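Local coordinates for protein carbohydrate binding module E1 (Uncultured bacterium, PDB 5KLE) that binds cello-oligosaccharides such as cellopentaose as a non-catalytic carbohydrate-binding module, and probably targets cellulose and related plant cell-wall glucans, at residues I31-W45 and G67-I81. Sequence-based numbering, arbitrary orientation.
With BGC (beta-D-glucopyranose), chain B; BGC (beta-D-glucopyranose), chain C; BGC (beta-D-glucopyranose), chain D.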
loop_
_atom_site.group_PDB
_atom_site.type_symbol
_atom_site.label_atom_id
_atom_site.label_comp_id
_atom_site.label_asym_id
_atom_site.label_seq_id
_atom_site.Cartn_x
_atom_site.Cartn_y
_atom_site.Cartn_z
ATOM N N ILE A 31 6.219 -1.060 0.782
ATOM C CA ILE A 31 6.201 0.027 -0.195
ATOM C C ILE A 31 6.372 1.352 0.546
ATOM O O ILE A 31 5.596 1.657 1.472
ATOM C CB ILE A 31 4.853 0.064 -0.942
ATOM C CG1 ILE A 31 4.423 -1.325 -1.414
ATOM C CG2 ILE A 31 4.908 1.121 -2.105
ATOM C CD1 ILE A 31 5.347 -1.894 -2.327
ATOM N N LYS A 32 7.302 2.197 0.091
ATOM C CA LYS A 32 7.396 3.572 0.569
ATOM C C LYS A 32 6.498 4.442 -0.310
ATOM O O LYS A 32 6.553 4.347 -1.542
ATOM C CB LYS A 32 8.833 4.078 0.444
ATOM C CG LYS A 32 9.034 5.517 0.936
ATOM C CD LYS A 32 10.466 6.015 0.681
ATOM C CE LYS A 32 10.659 7.429 1.182
ATOM N NZ LYS A 32 12.132 7.760 1.133
ATOM N N TYR A 33 5.695 5.302 0.321
ATOM C CA TYR A 33 4.882 6.265 -0.426
ATOM C C TYR A 33 4.825 7.562 0.363
ATOM O O TYR A 33 4.405 7.552 1.529
ATOM C CB TYR A 33 3.448 5.746 -0.633
ATOM C CG TYR A 33 2.573 6.711 -1.399
ATOM C CD1 TYR A 33 2.865 7.033 -2.719
ATOM C CD2 TYR A 33 1.467 7.342 -0.799
ATOM C CE1 TYR A 33 2.088 7.951 -3.421
ATOM C CE2 TYR A 33 0.660 8.267 -1.513
ATOM C CZ TYR A 33 0.995 8.572 -2.822
ATOM O OH TYR A 33 0.245 9.454 -3.583
ATOM N N ASN A 34 5.172 8.683 -0.283
ATOM C CA ASN A 34 5.035 9.986 0.357
ATOM C C ASN A 34 3.668 10.593 0.022
ATOM O O ASN A 34 3.367 10.829 -1.153
ATOM C CB ASN A 34 6.170 10.926 -0.065
ATOM C CG ASN A 34 6.094 12.254 0.637
ATOM O OD1 ASN A 34 5.371 13.157 0.198
ATOM N ND2 ASN A 34 6.837 12.394 1.739
ATOM N N LYS A 35 2.844 10.839 1.061
ATOM C CA LYS A 35 1.552 11.533 0.935
ATOM C C LYS A 35 1.718 12.986 1.344
ATOM O O LYS A 35 1.953 13.297 2.523
ATOM C CB LYS A 35 0.465 10.857 1.778
ATOM C CG LYS A 35 -0.826 11.678 1.745
ATOM C CD LYS A 35 -2.067 10.896 2.150
ATOM C CE LYS A 35 -2.130 10.613 3.659
ATOM N NZ LYS A 35 -2.589 11.804 4.461
ATOM N N SER A 36 1.607 13.880 0.368
ATOM C CA SER A 36 1.860 15.292 0.623
ATOM C C SER A 36 0.704 15.969 1.364
ATOM O O SER A 36 0.939 16.897 2.146
ATOM C CB SER A 36 2.185 15.999 -0.699
ATOM O OG SER A 36 1.095 15.887 -1.581
ATOM N N SER A 37 -0.530 15.504 1.163
ATOM C CA SER A 37 -1.720 16.153 1.698
ATOM C C SER A 37 -2.912 15.240 1.442
ATOM O O SER A 37 -2.811 14.234 0.743
ATOM C CB SER A 37 -1.975 17.529 1.055
ATOM O OG SER A 37 -2.379 17.385 -0.298
ATOM N N GLY A 38 -4.055 15.610 2.020
ATOM C CA GLY A 38 -5.269 14.910 1.677
ATOM C C GLY A 38 -5.387 13.530 2.296
ATOM O O GLY A 38 -4.783 13.217 3.335
ATOM N N THR A 39 -6.151 12.677 1.613
ATOM C CA THR A 39 -6.520 11.356 2.112
ATOM C C THR A 39 -5.952 10.283 1.191
ATOM O O THR A 39 -6.139 10.343 -0.034
ATOM C CB THR A 39 -8.037 11.198 2.212
ATOM O OG1 THR A 39 -8.552 12.206 3.098
ATOM C CG2 THR A 39 -8.402 9.825 2.744
ATOM N N LEU A 40 -5.265 9.306 1.787
ATOM C CA LEU A 40 -4.649 8.212 1.017
ATOM C C LEU A 40 -5.710 7.351 0.324
ATOM O O LEU A 40 -6.769 7.065 0.892
ATOM C CB LEU A 40 -3.817 7.330 1.961
ATOM C CG LEU A 40 -3.173 6.084 1.356
ATOM C CD1 LEU A 40 -2.001 6.532 0.465
ATOM C CD2 LEU A 40 -2.657 5.126 2.450
ATOM N N GLN A 41 -5.408 6.919 -0.902
ATOM C CA GLN A 41 -6.260 6.036 -1.702
ATOM C C GLN A 41 -5.380 4.911 -2.264
ATOM O O GLN A 41 -4.257 5.173 -2.726
ATOM C CB GLN A 41 -6.862 6.831 -2.885
ATOM C CG GLN A 41 -7.379 8.227 -2.528
ATOM C CD GLN A 41 -8.693 8.238 -1.755
ATOM O OE1 GLN A 41 -9.513 7.311 -1.886
ATOM N NE2 GLN A 41 -8.934 9.314 -1.009
ATOM N N ILE A 42 -5.873 3.658 -2.209
ATOM C CA ILE A 42 -5.187 2.470 -2.750
ATOM C C ILE A 42 -6.130 1.846 -3.771
ATOM O O ILE A 42 -7.276 1.526 -3.423
ATOM C CB ILE A 42 -4.820 1.444 -1.665
ATOM C CG1 ILE A 42 -3.906 2.098 -0.623
ATOM C CG2 ILE A 42 -4.210 0.192 -2.348
ATOM C CD1 ILE A 42 -3.629 1.205 0.597
ATOM N N GLY A 43 -5.670 1.697 -5.019
ATOM C CA GLY A 43 -6.531 1.220 -6.106
ATOM C C GLY A 43 -5.949 0.089 -6.928
ATOM O O GLY A 43 -4.759 0.089 -7.257
ATOM N N SER A 44 -6.812 -0.875 -7.299
ATOM C CA SER A 44 -6.384 -1.929 -8.210
ATOM C C SER A 44 -7.591 -2.428 -8.979
ATOM O O SER A 44 -8.709 -2.451 -8.447
ATOM C CB SER A 44 -5.759 -3.099 -7.447
ATOM O OG SER A 44 -5.327 -4.128 -8.337
ATOM N N TRP A 45 -7.340 -2.897 -10.204
ATOM C CA TRP A 45 -8.384 -3.363 -11.117
ATOM C C TRP A 45 -8.072 -4.772 -11.629
ATOM O O TRP A 45 -8.738 -5.264 -12.567
ATOM C CB TRP A 45 -8.660 -2.352 -12.252
ATOM C CG TRP A 45 -9.281 -1.135 -11.656
ATOM C CD1 TRP A 45 -10.607 -0.858 -11.589
ATOM C CD2 TRP A 45 -8.601 -0.055 -10.993
ATOM N NE1 TRP A 45 -10.806 0.326 -10.909
ATOM C CE2 TRP A 45 -9.588 0.832 -10.526
ATOM C CE3 TRP A 45 -7.257 0.233 -10.735
ATOM C CZ2 TRP A 45 -9.272 2.006 -9.828
ATOM C CZ3 TRP A 45 -6.941 1.400 -10.030
ATOM C CH2 TRP A 45 -7.945 2.250 -9.564
ATOM N N GLY A 67 -11.388 -1.478 -7.689
ATOM C CA GLY A 67 -11.600 -0.055 -7.465
ATOM C C GLY A 67 -10.680 0.468 -6.364
ATOM O O GLY A 67 -9.654 -0.142 -6.064
ATOM N N TRP A 68 -11.092 1.574 -5.745
ATOM C CA TRP A 68 -10.272 2.274 -4.758
ATOM C C TRP A 68 -10.736 1.996 -3.336
ATOM O O TRP A 68 -11.941 1.979 -3.045
ATOM C CB TRP A 68 -10.439 3.785 -4.946
ATOM C CG TRP A 68 -9.840 4.363 -6.210
ATOM C CD1 TRP A 68 -10.512 4.691 -7.357
ATOM C CD2 TRP A 68 -8.470 4.718 -6.426
ATOM N NE1 TRP A 68 -9.640 5.226 -8.277
ATOM C CE2 TRP A 68 -8.381 5.259 -7.730
ATOM C CE3 TRP A 68 -7.320 4.641 -5.641
ATOM C CZ2 TRP A 68 -7.175 5.719 -8.272
ATOM C CZ3 TRP A 68 -6.101 5.111 -6.175
ATOM C CH2 TRP A 68 -6.047 5.639 -7.479
ATOM N N THR A 69 -9.768 1.878 -2.434
ATOM C CA THR A 69 -10.003 1.901 -0.994
ATOM C C THR A 69 -9.518 3.239 -0.463
ATOM O O THR A 69 -8.345 3.589 -0.640
ATOM C CB THR A 69 -9.214 0.771 -0.334
ATOM O OG1 THR A 69 -9.683 -0.482 -0.844
ATOM C CG2 THR A 69 -9.439 0.805 1.165
ATOM N N THR A 70 -10.401 3.970 0.218
ATOM C CA THR A 70 -10.016 5.192 0.915
ATOM C C THR A 70 -9.499 4.827 2.305
ATOM O O THR A 70 -10.132 4.028 3.016
ATOM C CB THR A 70 -11.223 6.130 1.011
ATOM O OG1 THR A 70 -11.636 6.469 -0.311
ATOM C CG2 THR A 70 -10.887 7.389 1.769
ATOM N N VAL A 71 -8.332 5.366 2.682
ATOM C CA VAL A 71 -7.737 5.073 3.993
ATOM C C VAL A 71 -7.724 6.364 4.812
ATOM O O VAL A 71 -6.799 7.189 4.702
ATOM C CB VAL A 71 -6.326 4.488 3.854
ATOM C CG1 VAL A 71 -5.758 4.125 5.239
ATOM C CG2 VAL A 71 -6.332 3.253 2.939
ATOM N N ALA A 72 -8.740 6.558 5.652
ATOM C CA ALA A 72 -8.747 7.708 6.540
ATOM C C ALA A 72 -7.662 7.563 7.607
ATOM O O ALA A 72 -7.216 6.455 7.940
ATOM C CB ALA A 72 -10.122 7.868 7.212
ATOM N N ASN A 73 -7.179 8.693 8.082
ATOM C CA ASN A 73 -6.274 8.720 9.225
ATOM C C ASN A 73 -4.867 8.219 8.902
ATOM O O ASN A 73 -4.130 7.834 9.810
ATOM C CB ASN A 73 -6.847 7.966 10.437
ATOM C CG ASN A 73 -8.263 8.397 10.784
ATOM O OD1 ASN A 73 -8.594 9.588 10.760
ATOM N ND2 ASN A 73 -9.112 7.422 11.102
ATOM N N ALA A 74 -4.458 8.211 7.640
ATOM C CA ALA A 74 -3.059 7.995 7.295
ATOM C C ALA A 74 -2.323 9.331 7.341
ATOM O O ALA A 74 -2.805 10.334 6.802
ATOM C CB ALA A 74 -2.948 7.362 5.907
ATOM N N ALA A 75 -1.156 9.341 7.984
ATOM C CA ALA A 75 -0.378 10.564 8.162
ATOM C C ALA A 75 0.093 11.120 6.820
ATOM O O ALA A 75 0.246 10.393 5.836
ATOM C CB ALA A 75 0.845 10.267 9.037
ATOM N N ASN A 76 0.305 12.434 6.781
ATOM C CA ASN A 76 1.084 13.008 5.697
ATOM C C ASN A 76 2.556 12.663 5.909
ATOM O O ASN A 76 2.980 12.295 7.008
ATOM C CB ASN A 76 0.897 14.520 5.613
ATOM C CG ASN A 76 -0.512 14.915 5.172
ATOM O OD1 ASN A 76 -1.153 14.188 4.406
ATOM N ND2 ASN A 76 -1.002 16.056 5.646
ATOM N N GLY A 77 3.342 12.816 4.856
ATOM C CA GLY A 77 4.750 12.434 4.899
ATOM C C GLY A 77 5.014 11.056 4.324
ATOM O O GLY A 77 4.219 10.495 3.559
ATOM N N ASP A 78 6.159 10.491 4.720
ATOM C CA ASP A 78 6.547 9.176 4.218
ATOM C C ASP A 78 5.771 8.104 4.966
ATOM O O ASP A 78 5.808 8.049 6.206
ATOM C CB ASP A 78 8.030 8.905 4.449
ATOM C CG ASP A 78 8.939 9.725 3.561
ATOM O OD1 ASP A 78 8.516 10.174 2.478
ATOM O OD2 ASP A 78 10.128 9.865 3.941
ATOM N N LEU A 79 5.118 7.226 4.217
ATOM C CA LEU A 79 4.374 6.107 4.774
ATOM C C LEU A 79 5.030 4.825 4.304
ATOM O O LEU A 79 5.533 4.761 3.186
ATOM C CB LEU A 79 2.936 6.109 4.211
ATOM C CG LEU A 79 2.078 7.298 4.665
ATOM C CD1 LEU A 79 0.776 7.223 3.878
ATOM C CD2 LEU A 79 1.802 7.297 6.143
ATOM N N TYR A 80 5.013 3.796 5.153
ATOM C CA TYR A 80 5.505 2.468 4.796
ATOM C C TYR A 80 4.342 1.488 4.867
ATOM O O TYR A 80 3.742 1.299 5.937
ATOM C CB TYR A 80 6.712 2.085 5.684
ATOM C CG TYR A 80 7.847 3.065 5.427
ATOM C CD1 TYR A 80 8.717 2.896 4.321
ATOM C CD2 TYR A 80 7.941 4.266 6.141
ATOM C CE1 TYR A 80 9.678 3.815 4.037
ATOM C CE2 TYR A 80 8.916 5.200 5.831
ATOM C CZ TYR A 80 9.783 4.970 4.798
ATOM O OH TYR A 80 10.737 5.930 4.546
ATOM N N ILE A 81 4.006 0.899 3.728
ATOM C CA ILE A 81 2.792 0.108 3.554
ATOM C C ILE A 81 3.191 -1.334 3.228
ATOM O O ILE A 81 3.767 -1.611 2.152
ATOM C CB ILE A 81 1.901 0.723 2.471
ATOM C CG1 ILE A 81 1.697 2.215 2.815
ATOM C CG2 ILE A 81 0.584 -0.040 2.373
ATOM C CD1 ILE A 81 0.731 2.964 1.916
HETATM C C2 BGC B . -8.541 5.069 -12.138
HETATM C C3 BGC B . -8.264 4.237 -13.356
HETATM C C4 BGC B . -9.311 3.134 -13.482
HETATM C C5 BGC B . -10.661 3.718 -13.485
HETATM C C6 BGC B . -11.738 2.672 -13.347
HETATM C C1 BGC B . -9.975 5.590 -12.190
HETATM O O2 BGC B . -7.605 6.133 -12.070
HETATM O O3 BGC B . -6.962 3.692 -13.234
HETATM O O4 BGC B . -9.183 2.498 -14.663
HETATM O O5 BGC B . -10.859 4.562 -12.384
HETATM O O6 BGC B . -12.921 3.304 -12.994
HETATM C C2 BGC C . -12.081 9.090 -9.525
HETATM C C3 BGC C . -11.757 7.623 -9.878
HETATM C C4 BGC C . -10.574 7.520 -10.834
HETATM C C5 BGC C . -9.444 8.390 -10.335
HETATM C C6 BGC C . -8.269 8.635 -11.287
HETATM C C1 BGC C . -10.837 9.803 -9.079
HETATM O O2 BGC C . -12.950 9.153 -8.435
HETATM O O3 BGC C . -12.895 7.031 -10.454
HETATM O O4 BGC C . -10.209 6.164 -10.937
HETATM O O5 BGC C . -9.889 9.672 -10.043
HETATM O O6 BGC C . -7.348 9.507 -10.786
HETATM C C2 BGC D . -9.549 0.492 -15.743
HETATM C C3 BGC D . -8.923 -0.928 -15.896
HETATM C C4 BGC D . -7.453 -0.837 -15.944
HETATM C C5 BGC D . -6.859 0.016 -14.806
HETATM C C6 BGC D . -5.380 0.088 -15.059
HETATM C C1 BGC D . -8.861 1.198 -14.603
HETATM O O2 BGC D . -10.919 0.598 -15.514
HETATM O O3 BGC D . -9.190 -1.387 -17.188
HETATM O O4 BGC D . -6.818 -2.093 -16.000
HETATM O O5 BGC D . -7.502 1.260 -14.861
HETATM O O6 BGC D . -4.850 1.236 -14.384
HETATM O O HOH W 1 12.505 10.277 2.504
HETATM O O HOH W 2 13.374 6.523 3.271
HETATM O O HOH W 3 -3.590 17.519 4.387
HETATM O O HOH W 4 -4.335 15.205 5.404
HETATM O O HOH W 5 -5.330 9.494 4.785
#
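Trp45 and Trp68 make a T-shaped pair beside the bound glucan: the edge of Trp45 meets a face of Trp68, planes 82° apart, with CH2 of Trp45 3.6 Å from CE2 of Trp68. Two glucoses (chains B and D) lie over one face of Trp45 and Gly67 N over the opposite face, all toward the rim. Trp68 instead presents its edge to the sugar, NE1 donating an almost straight hydrogen bond (176°) to O4 of the chain C glucose at 2.9 Å. Replacing Trp45 by alanine would probably cost the two glucoses their stacking platform and leave Trp68 less firmly oriented. Gly43, the non-hydrogen-bonded partner of Trp68, has no side chain to collide with the indole; its N lies 3.4 Å from Trp68 CE3. Where the chain turns between the strand pairings, Lys35, bent at chi3 (73°) and chi4, brings NZ within 2.8 Å of Ala74 O and Asn76 OD1; with Gly38 O, three hydrogen bonds hold the ammonium. Leu40 CD2 meets Ile81 CD1 tip to tip at 4.1 Å, one side chain from each sheet. Two-way N-H...O bonds pair Tyr33 with Leu79 and Ile42 with Thr69, in separate sheets of a beta-sandwich whose aromatic glycan-binding site Glu22, Lys93 and Trp97 complete.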